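PDB 5VEN: ectonucleotide pyrophosphatase/phosphodiesterase family member 5 from Mus musculus, which probably hydrolyses phosphodiester bonds at a two-zinc active site as a glycosylated ectoenzyme, with restricted activity toward nucleotides. Local coordinates for residues I55-P60 against V77-F82; H252-A257 against H325-A330; I109-Q114 against K131-F136. All coordinates share one frame; numbering follows the deposited sequence.

Interaction 1 (I55-P60 against V77-F82); sequences ITKTYP and VANDMF. With ZN (zinc ion), chain L.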
loop_
_atom_site.group_PDB
_atom_site.type_symbol
_atom_site.label_atom_id
_atom_site.label_comp_id
_atom_site.label_asym_id
_atom_site.label_seq_id
_atom_site.Cartn_x
_atom_site.Cartn_y
_atom_site.Cartn_z
ATOM N N ILE A 55 -8.677 -4.629 2.679
ATOM C CA ILE A 55 -8.540 -3.720 3.819
ATOM C C ILE A 55 -7.404 -2.717 3.572
ATOM O O ILE A 55 -6.407 -3.027 2.906
ATOM C CB ILE A 55 -8.306 -4.482 5.145
ATOM C CG1 ILE A 55 -6.946 -5.176 5.179
ATOM C CG2 ILE A 55 -9.517 -5.422 5.470
ATOM C CD1 ILE A 55 -6.664 -5.935 6.484
ATOM N N THR A 56 -7.527 -1.522 4.167
ATOM C CA THR A 56 -6.637 -0.411 3.807
ATOM C C THR A 56 -5.370 -0.479 4.670
ATOM O O THR A 56 -5.016 0.441 5.448
ATOM C CB THR A 56 -7.384 0.926 3.938
ATOM O OG1 THR A 56 -7.955 1.010 5.251
ATOM C CG2 THR A 56 -8.442 1.033 2.852
ATOM N N LYS A 57 -4.664 -1.613 4.526
ATOM C CA LYS A 57 -3.408 -1.930 5.200
ATOM C C LYS A 57 -2.274 -2.047 4.180
ATOM O O LYS A 57 -2.493 -2.058 2.962
ATOM C CB LYS A 57 -3.484 -3.241 6.006
ATOM C CG LYS A 57 -4.476 -3.279 7.169
ATOM C CD LYS A 57 -4.033 -2.545 8.375
ATOM C CE LYS A 57 -4.955 -2.872 9.530
ATOM N NZ LYS A 57 -4.392 -2.329 10.731
ATOM N N THR A 58 -1.050 -2.145 4.716
ATOM C CA THR A 58 0.169 -1.962 3.926
ATOM C C THR A 58 0.371 -3.085 2.904
ATOM O O THR A 58 0.596 -2.813 1.722
ATOM C CB THR A 58 1.375 -1.854 4.855
ATOM O OG1 THR A 58 1.263 -0.643 5.649
ATOM C CG2 THR A 58 2.680 -1.769 4.098
ATOM N N TYR A 59 0.348 -4.333 3.344
ATOM C CA TYR A 59 0.725 -5.399 2.398
ATOM C C TYR A 59 -0.350 -5.628 1.336
ATOM O O TYR A 59 0.004 -5.703 0.141
ATOM C CB TYR A 59 1.113 -6.670 3.157
ATOM C CG TYR A 59 2.591 -6.601 3.497
ATOM C CD1 TYR A 59 3.135 -5.513 4.172
ATOM C CD2 TYR A 59 3.461 -7.531 3.018
ATOM C CE1 TYR A 59 4.523 -5.451 4.434
ATOM C CE2 TYR A 59 4.786 -7.471 3.275
ATOM C CZ TYR A 59 5.329 -6.443 3.966
ATOM O OH TYR A 59 6.701 -6.443 4.153
ATOM N N PRO A 60 -1.647 -5.612 1.670
ATOM C CA PRO A 60 -2.657 -5.706 0.602
ATOM C C PRO A 60 -2.523 -4.590 -0.415
ATOM O O PRO A 60 -2.650 -4.820 -1.625
ATOM C CB PRO A 60 -4.000 -5.639 1.364
ATOM C CG PRO A 60 -3.697 -6.151 2.715
ATOM C CD PRO A 60 -2.258 -5.680 3.009
ATOM N N VAL A 77 -4.577 -10.620 1.673
ATOM C CA VAL A 77 -5.822 -10.003 2.141
ATOM C C VAL A 77 -5.614 -9.176 3.417
ATOM O O VAL A 77 -6.477 -8.358 3.748
ATOM C CB VAL A 77 -6.953 -11.019 2.377
ATOM C CG1 VAL A 77 -7.189 -11.829 1.078
ATOM C CG2 VAL A 77 -6.677 -11.936 3.542
ATOM N N ALA A 78 -4.513 -9.378 4.132
ATOM C CA ALA A 78 -4.221 -8.651 5.367
ATOM C C ALA A 78 -2.738 -8.767 5.643
ATOM O O ALA A 78 -2.027 -9.541 4.988
ATOM C CB ALA A 78 -5.009 -9.210 6.552
ATOM N N ASN A 79 -2.279 -8.013 6.660
ATOM C CA ASN A 79 -0.911 -8.139 7.142
ATOM C C ASN A 79 -0.738 -9.368 8.018
ATOM O O ASN A 79 0.392 -9.803 8.234
ATOM C CB ASN A 79 -0.491 -6.918 7.975
ATOM C CG ASN A 79 -0.455 -5.643 7.197
ATOM O OD1 ASN A 79 -0.297 -5.611 5.968
ATOM N ND2 ASN A 79 -0.559 -4.543 7.932
ATOM N N ASP A 80 -1.840 -9.884 8.570
ATOM C CA ASP A 80 -1.860 -11.093 9.378
ATOM C C ASP A 80 -2.953 -11.984 8.826
ATOM O O ASP A 80 -4.117 -11.563 8.747
ATOM C CB ASP A 80 -2.117 -10.785 10.856
ATOM C CG ASP A 80 -0.946 -10.093 11.499
ATOM O OD1 ASP A 80 -0.875 -8.856 11.416
ATOM O OD2 ASP A 80 -0.077 -10.779 12.058
ATOM N N MET A 81 -2.566 -13.202 8.435
ATOM C CA MET A 81 -3.465 -14.098 7.727
ATOM C C MET A 81 -3.239 -15.518 8.202
ATOM O O MET A 81 -2.161 -15.883 8.690
ATOM C CB MET A 81 -3.231 -14.115 6.218
ATOM C CG MET A 81 -3.375 -12.808 5.529
ATOM S SD MET A 81 -3.115 -12.970 3.769
ATOM C CE MET A 81 -1.342 -12.815 3.654
ATOM N N PHE A 82 -4.260 -16.328 7.971
ATOM C CA PHE A 82 -4.164 -17.768 8.151
ATOM C C PHE A 82 -4.742 -18.412 6.908
ATOM O O PHE A 82 -5.877 -18.103 6.532
ATOM C CB PHE A 82 -4.912 -18.263 9.377
ATOM C CG PHE A 82 -4.980 -19.776 9.443
ATOM C CD1 PHE A 82 -3.823 -20.535 9.636
ATOM C CD2 PHE A 82 -6.193 -20.427 9.316
ATOM C CE1 PHE A 82 -3.875 -21.941 9.694
ATOM C CE2 PHE A 82 -6.251 -21.841 9.358
ATOM C CZ PHE A 82 -5.094 -22.580 9.545
HETATM ZN ZN ZN L . 1.127 1.209 5.151
HETATM O O HOH W 1 -0.262 -1.754 7.736
HETATM O O HOH W 2 1.401 0.827 7.671
#
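With CG lying beside its own backbone N (chi1 -64°), Asn79 reaches from its loop to the start of helix 58-67 and sets OD1 in front of Tyr59 N. The resulting hydrogen bond, Tyr59 N to Asn79 OD1, is 3.0 Å long and fairly straight (160° at the hydrogen), with the donor in the carbonyl plane. The other arm of the amide works through a water: Asn79 ND2 donates to water 1 at 2.8 Å, and the same water accepts from Thr58 N. One side-chain amide therefore serves two N-H groups of the first helical turn, one directly and one through water, which fixes its rotation. It stands nearly perpendicular to the Tyr59 ring (88° between planes), while CB of Lys57, the N-cap residue, lies 3.7 Å from Asn79 ND2. Further along the loop the contact is van der Waals packing: Pro60 CG rests on the backbone at Val77 C and Ala78 N, 3.6 Å from each. Ile55 meets Ala78 methyl to methyl, its CD1 3.7 Å from Ala78 CB. On the metal side, Thr58 OG1 binds the zinc ion at 1.9 Å. Asp22, Asp224 and His225 complete the protein ligands, so Asn79 acts from the second shell on the helix start that carries Thr58. A helix beginning at a zinc-binding threonine is characteristic of the nucleotide pyrophosphatase/phosphodiesterase active site in the alkaline phosphatase clan.

Interaction 2 (H252-A257 against H325-A330); sequences HSPVAA and HGYDNA. With ZN (zinc ion), chain K.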
loop_
_atom_site.group_PDB
_atom_site.type_symbol
_atom_site.label_atom_id
_atom_site.label_comp_id
_atom_site.label_asym_id
_atom_site.label_seq_id
_atom_site.Cartn_x
_atom_site.Cartn_y
_atom_site.Cartn_z
ATOM N N HIS A 252 -6.499 -8.233 14.215
ATOM C CA HIS A 252 -7.206 -7.614 15.339
ATOM C C HIS A 252 -8.052 -6.383 15.033
ATOM O O HIS A 252 -9.274 -6.409 15.261
ATOM C CB HIS A 252 -6.209 -7.257 16.437
ATOM C CG HIS A 252 -5.719 -8.438 17.226
ATOM N ND1 HIS A 252 -5.749 -8.475 18.608
ATOM C CD2 HIS A 252 -5.147 -9.602 16.831
ATOM C CE1 HIS A 252 -5.219 -9.611 19.027
ATOM N NE2 HIS A 252 -4.845 -10.314 17.970
ATOM N N SER A 253 -7.437 -5.285 14.604
ATOM C CA SER A 253 -8.166 -4.011 14.460
ATOM C C SER A 253 -7.647 -3.237 13.285
ATOM O O SER A 253 -6.428 -3.235 13.028
ATOM C CB SER A 253 -8.053 -3.143 15.718
ATOM O OG SER A 253 -8.878 -1.992 15.650
ATOM N N PRO A 254 -8.550 -2.526 12.581
ATOM C CA PRO A 254 -9.992 -2.350 12.793
ATOM C C PRO A 254 -10.859 -3.365 12.038
ATOM O O PRO A 254 -12.059 -3.207 11.993
ATOM C CB PRO A 254 -10.235 -0.940 12.254
ATOM C CG PRO A 254 -9.295 -0.885 11.090
ATOM C CD PRO A 254 -8.072 -1.650 11.496
ATOM N N VAL A 255 -10.235 -4.371 11.418
ATOM C CA VAL A 255 -10.972 -5.450 10.756
ATOM C C VAL A 255 -10.595 -6.735 11.479
ATOM O O VAL A 255 -9.534 -7.327 11.238
ATOM C CB VAL A 255 -10.692 -5.523 9.256
ATOM C CG1 VAL A 255 -11.498 -6.660 8.567
ATOM C CG2 VAL A 255 -11.039 -4.173 8.637
ATOM N N ALA A 256 -11.474 -7.169 12.373
ATOM C CA ALA A 256 -11.210 -8.346 13.179
ATOM C C ALA A 256 -11.589 -9.567 12.348
ATOM O O ALA A 256 -12.746 -9.703 11.939
ATOM C CB ALA A 256 -11.995 -8.299 14.483
ATOM N N ALA A 257 -10.607 -10.400 12.061
ATOM C CA ALA A 257 -10.800 -11.648 11.316
ATOM C C ALA A 257 -10.913 -12.767 12.344
ATOM O O ALA A 257 -9.927 -13.115 13.007
ATOM C CB ALA A 257 -9.641 -11.885 10.356
ATOM N N HIS A 325 -5.393 2.743 10.514
ATOM C CA HIS A 325 -5.985 2.622 9.195
ATOM C C HIS A 325 -6.365 1.152 9.014
ATOM O O HIS A 325 -6.120 0.316 9.886
ATOM C CB HIS A 325 -4.998 3.097 8.124
ATOM C CG HIS A 325 -3.677 2.425 8.241
ATOM N ND1 HIS A 325 -3.373 1.261 7.567
ATOM C CD2 HIS A 325 -2.588 2.713 9.008
ATOM C CE1 HIS A 325 -2.146 0.878 7.883
ATOM N NE2 HIS A 325 -1.657 1.725 8.782
ATOM N N GLY A 326 -6.933 0.837 7.874
ATOM C CA GLY A 326 -7.529 -0.482 7.638
ATOM C C GLY A 326 -9.032 -0.450 7.420
ATOM O O GLY A 326 -9.611 -1.438 6.931
ATOM N N TYR A 327 -9.666 0.689 7.732
ATOM C CA TYR A 327 -11.091 0.933 7.618
ATOM C C TYR A 327 -11.549 0.854 6.157
ATOM O O TYR A 327 -10.753 0.816 5.208
ATOM C CB TYR A 327 -11.413 2.309 8.201
ATOM C CG TYR A 327 -10.973 2.446 9.641
ATOM C CD1 TYR A 327 -11.746 1.945 10.686
ATOM C CD2 TYR A 327 -9.763 3.049 9.952
ATOM C CE1 TYR A 327 -11.337 2.062 12.026
ATOM C CE2 TYR A 327 -9.333 3.164 11.298
ATOM C CZ TYR A 327 -10.126 2.655 12.321
ATOM O OH TYR A 327 -9.726 2.752 13.644
ATOM N N ASP A 328 -12.861 0.854 5.993
ATOM C CA ASP A 328 -13.550 0.970 4.710
ATOM C C ASP A 328 -12.797 1.858 3.720
ATOM O O ASP A 328 -12.518 3.035 4.015
ATOM C CB ASP A 328 -14.973 1.518 5.003
ATOM C CG ASP A 328 -15.906 1.459 3.815
ATOM O OD1 ASP A 328 -15.467 1.324 2.666
ATOM O OD2 ASP A 328 -17.131 1.604 4.061
ATOM N N ASN A 329 -12.444 1.310 2.541
ATOM C CA ASN A 329 -11.721 2.074 1.532
ATOM C C ASN A 329 -12.555 3.157 0.869
ATOM O O ASN A 329 -11.975 3.924 0.089
ATOM C CB ASN A 329 -11.132 1.164 0.445
ATOM C CG ASN A 329 -12.211 0.454 -0.383
ATOM O OD1 ASN A 329 -13.290 0.155 0.117
ATOM N ND2 ASN A 329 -11.884 0.153 -1.617
ATOM N N ALA A 330 -13.856 3.273 1.154
ATOM C CA ALA A 330 -14.637 4.404 0.680
ATOM C C ALA A 330 -14.346 5.673 1.473
ATOM O O ALA A 330 -14.665 6.775 1.002
ATOM C CB ALA A 330 -16.123 4.064 0.734
HETATM ZN ZN ZN K . 0.261 1.812 9.499
HETATM O O HOH W 3 -8.034 0.668 15.028
HETATM O O HOH W 4 1.057 -0.002 9.297
HETATM O O HOH W 2 1.401 0.827 7.671
#
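Pro254 and Tyr327 meet in a CH-pi contact: Pro254 CG sits almost centrally over one face of the phenol ring, 3.7 Å from its centroid and only 10° off the normal. Pro254 CB comes down near the rim of the ring, a tight 3.2 Å from Tyr327 CE1. Van der Waals contacts with backbone carbonyls make up the second group. Pro254 CD lies 3.2 Å from His325 O, and Val255 adds CG2 at 3.5 Å from Gly326 O. The polar link is indirect, since water 3 donates to Tyr327 OH at 3.0 Å and also hydrogen-bonds Ser253 OG; the phenol hydroxyl has a further partner in Trp310 O. Metal coordination comes last: His325 NE2 binds a zinc ion at 2.0 Å, alongside Asp177 and His181. The imidazole gets there by swinging CG between backbone N and carbonyl carbon (chi1 53°), and a hydrogen bond from ND1 to Thr56 O holds it from its far side. Pro254, preceded by a cis peptide and just before strand 255-260, packs on Ala306 of strand 302-306; strand 255-260 itself runs between strands 247-249 and 302-306, and the zinc-bearing loop comes from between strands 323-324 and 338-341.

Interaction 3 (I109-Q114 against K131-F136); sequences IWITNQ and KIHDSF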
loop_
_atom_site.group_PDB
_atom_site.type_symbol
_atom_site.label_atom_id
_atom_site.label_comp_id
_atom_site.label_asym_id
_atom_site.label_seq_id
_atom_site.Cartn_x
_atom_site.Cartn_y
_atom_site.Cartn_z
ATOM N N ILE A 109 4.574 -7.046 -11.003
ATOM C CA ILE A 109 4.976 -6.482 -12.280
ATOM C C ILE A 109 6.482 -6.635 -12.526
ATOM O O ILE A 109 6.913 -6.689 -13.680
ATOM C CB ILE A 109 4.524 -5.012 -12.385
ATOM C CG1 ILE A 109 4.723 -4.504 -13.817
ATOM C CG2 ILE A 109 5.248 -4.143 -11.388
ATOM C CD1 ILE A 109 4.140 -3.149 -14.125
ATOM N N TRP A 110 7.306 -6.710 -11.473
ATOM C CA TRP A 110 8.738 -6.825 -11.733
ATOM C C TRP A 110 9.048 -8.148 -12.427
ATOM O O TRP A 110 9.969 -8.204 -13.261
ATOM C CB TRP A 110 9.595 -6.657 -10.468
ATOM C CG TRP A 110 9.264 -7.470 -9.267
ATOM C CD1 TRP A 110 9.642 -8.761 -8.986
ATOM C CD2 TRP A 110 8.501 -7.029 -8.149
ATOM N NE1 TRP A 110 9.156 -9.135 -7.758
ATOM C CE2 TRP A 110 8.449 -8.090 -7.229
ATOM C CE3 TRP A 110 7.880 -5.826 -7.829
ATOM C CZ2 TRP A 110 7.775 -7.991 -6.024
ATOM C CZ3 TRP A 110 7.221 -5.720 -6.643
ATOM C CH2 TRP A 110 7.171 -6.796 -5.743
ATOM N N ILE A 111 8.281 -9.210 -12.140
ATOM C CA ILE A 111 8.498 -10.485 -12.846
ATOM C C ILE A 111 8.127 -10.348 -14.316
ATOM O O ILE A 111 8.864 -10.799 -15.210
ATOM C CB ILE A 111 7.706 -11.606 -12.168
ATOM C CG1 ILE A 111 8.272 -11.790 -10.760
ATOM C CG2 ILE A 111 7.790 -12.902 -12.972
ATOM C CD1 ILE A 111 7.571 -12.840 -9.972
ATOM N N THR A 112 6.981 -9.719 -14.591
ATOM C CA THR A 112 6.545 -9.530 -15.969
ATOM C C THR A 112 7.533 -8.666 -16.736
ATOM O O THR A 112 7.870 -8.952 -17.908
ATOM C CB THR A 112 5.151 -8.906 -15.972
ATOM O OG1 THR A 112 4.260 -9.813 -15.320
ATOM C CG2 THR A 112 4.670 -8.641 -17.393
ATOM N N ASN A 113 8.025 -7.617 -16.079
ATOM C CA ASN A 113 9.037 -6.749 -16.655
ATOM C C ASN A 113 10.286 -7.537 -17.050
ATOM O O ASN A 113 10.895 -7.276 -18.096
ATOM C CB ASN A 113 9.410 -5.689 -15.640
ATOM C CG ASN A 113 10.283 -4.623 -16.212
ATOM O OD1 ASN A 113 10.035 -4.119 -17.320
ATOM N ND2 ASN A 113 11.308 -4.245 -15.458
ATOM N N GLN A 114 10.704 -8.459 -16.189
ATOM C CA GLN A 114 11.945 -9.193 -16.404
ATOM C C GLN A 114 11.750 -10.315 -17.411
ATOM O O GLN A 114 12.685 -10.621 -18.163
ATOM C CB GLN A 114 12.474 -9.709 -15.059
ATOM C CG GLN A 114 13.014 -8.532 -14.205
ATOM C CD GLN A 114 12.969 -8.711 -12.694
ATOM O OE1 GLN A 114 12.980 -7.707 -11.944
ATOM N NE2 GLN A 114 12.963 -9.951 -12.229
ATOM N N LYS A 131 10.756 -14.385 -2.546
ATOM C CA LYS A 131 10.792 -15.193 -3.757
ATOM C C LYS A 131 9.372 -15.530 -4.189
ATOM O O LYS A 131 8.600 -16.104 -3.412
ATOM C CB LYS A 131 11.601 -16.461 -3.514
ATOM C CG LYS A 131 11.827 -17.267 -4.765
ATOM C CD LYS A 131 12.665 -18.515 -4.474
ATOM C CE LYS A 131 14.147 -18.197 -4.437
ATOM N NZ LYS A 131 15.065 -19.422 -4.219
ATOM N N ILE A 132 9.010 -15.126 -5.400
ATOM C CA ILE A 132 7.663 -15.313 -5.923
ATOM C C ILE A 132 7.778 -15.953 -7.301
ATOM O O ILE A 132 8.424 -15.395 -8.192
ATOM C CB ILE A 132 6.889 -13.978 -5.991
ATOM C CG1 ILE A 132 6.891 -13.333 -4.596
ATOM C CG2 ILE A 132 5.472 -14.193 -6.469
ATOM C CD1 ILE A 132 6.331 -11.896 -4.600
ATOM N N HIS A 133 7.159 -17.122 -7.471
ATOM C CA HIS A 133 7.305 -17.888 -8.715
ATOM C C HIS A 133 8.783 -18.064 -9.041
ATOM O O HIS A 133 9.220 -17.854 -10.173
ATOM C CB HIS A 133 6.586 -17.205 -9.884
ATOM C CG HIS A 133 5.131 -17.000 -9.660
ATOM N ND1 HIS A 133 4.252 -18.045 -9.449
ATOM C CD2 HIS A 133 4.395 -15.861 -9.588
ATOM C CE1 HIS A 133 3.040 -17.556 -9.253
ATOM N NE2 HIS A 133 3.100 -16.235 -9.328
ATOM N N ASP A 134 9.567 -18.390 -8.019
ATOM C CA ASP A 134 11.008 -18.634 -8.132
ATOM C C ASP A 134 11.799 -17.406 -8.581
ATOM O O ASP A 134 12.938 -17.543 -9.043
ATOM C CB ASP A 134 11.320 -19.800 -9.098
ATOM C CG ASP A 134 10.771 -21.127 -8.611
ATOM O OD1 ASP A 134 10.698 -21.345 -7.378
ATOM O OD2 ASP A 134 10.411 -21.961 -9.468
ATOM N N SER A 135 11.244 -16.192 -8.444
ATOM C CA SER A 135 11.883 -14.986 -8.942
ATOM C C SER A 135 11.894 -13.897 -7.880
ATOM O O SER A 135 10.996 -13.820 -7.035
ATOM C CB SER A 135 11.176 -14.455 -10.171
ATOM O OG SER A 135 11.274 -15.396 -11.221
ATOM N N PHE A 136 12.914 -13.048 -7.977
ATOM C CA PHE A 136 13.087 -11.788 -7.277
ATOM C C PHE A 136 13.160 -10.672 -8.303
ATOM O O PHE A 136 13.395 -10.934 -9.495
ATOM C CB PHE A 136 14.381 -11.765 -6.465
ATOM C CG PHE A 136 14.406 -12.717 -5.321
ATOM C CD1 PHE A 136 13.855 -12.366 -4.098
ATOM C CD2 PHE A 136 15.036 -13.938 -5.444
ATOM C CE1 PHE A 136 13.890 -13.226 -3.030
ATOM C CE2 PHE A 136 15.084 -14.828 -4.339
ATOM C CZ PHE A 136 14.513 -14.455 -3.141
HETATM O O HOH W 5 9.650 -11.516 -6.242
#
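Both arms of the Gln114 amide are engaged: NE2 donates to Phe136 O at 2.9 Å, while OE1 is hydrogen-bonded with Ser120 OG and Thr138 N. The bond to Phe136 O is nearly straight at the hydrogen (160°), with the acceptor oxygen close to the amide plane of Gln114, so the group is held at both ends and cannot readily flip. A water makes the second polar link. Trp110 NE1 donates to water 5 at 2.9 Å in the plane of the indole, and water 5 in turn donates a hydrogen bond to Ser135 O at 2.8 Å. Beside these two links, Ile111 supplies the apolar contact. Its CD1 lies against the type I' turn Ile132-Ser135, 3.2 Å from Ile132 O and 4.0 Å from Ser135 CB, and faces the edge of the His133 ring. Trp110 adds a looser touch, its CZ2 4.4 Å from Ile132 CD1. His133 NE2 is tied back to Ala106 O, just ahead of helix 109-115. Chemically, then, helix side chains hold the 131-136 loop largely by the loop's backbone carbonyls: side-chain N-H groups satisfy these oxygens, directly or through water, and one aliphatic branch packs against the turn.

How the interactions relate
Interactions 1 and 2 build adjoining parts of one two-zinc site, their centres 9 Å apart. Each supplies a ligand to its own metal, and the two zinc ions lie 4.5 Å apart with water 2 between them, 2.6 Å from the zinc bound by Thr58 and 2.4 Å from that bound by His325. The protein also joins them directly: Thr56 OG1 is 2.8 Å from Tyr327 O in a probable hydrogen bond, which ties the loop before helix 58-67 to the loop that carries His325. Interaction 3 stands apart, its centre about 21 Å from that of interaction 1 and 29 Å from that of interaction 2. Even so, Trp110 and Ile132 touch helix 58-67, the helix that begins at the zinc-binding Thr58.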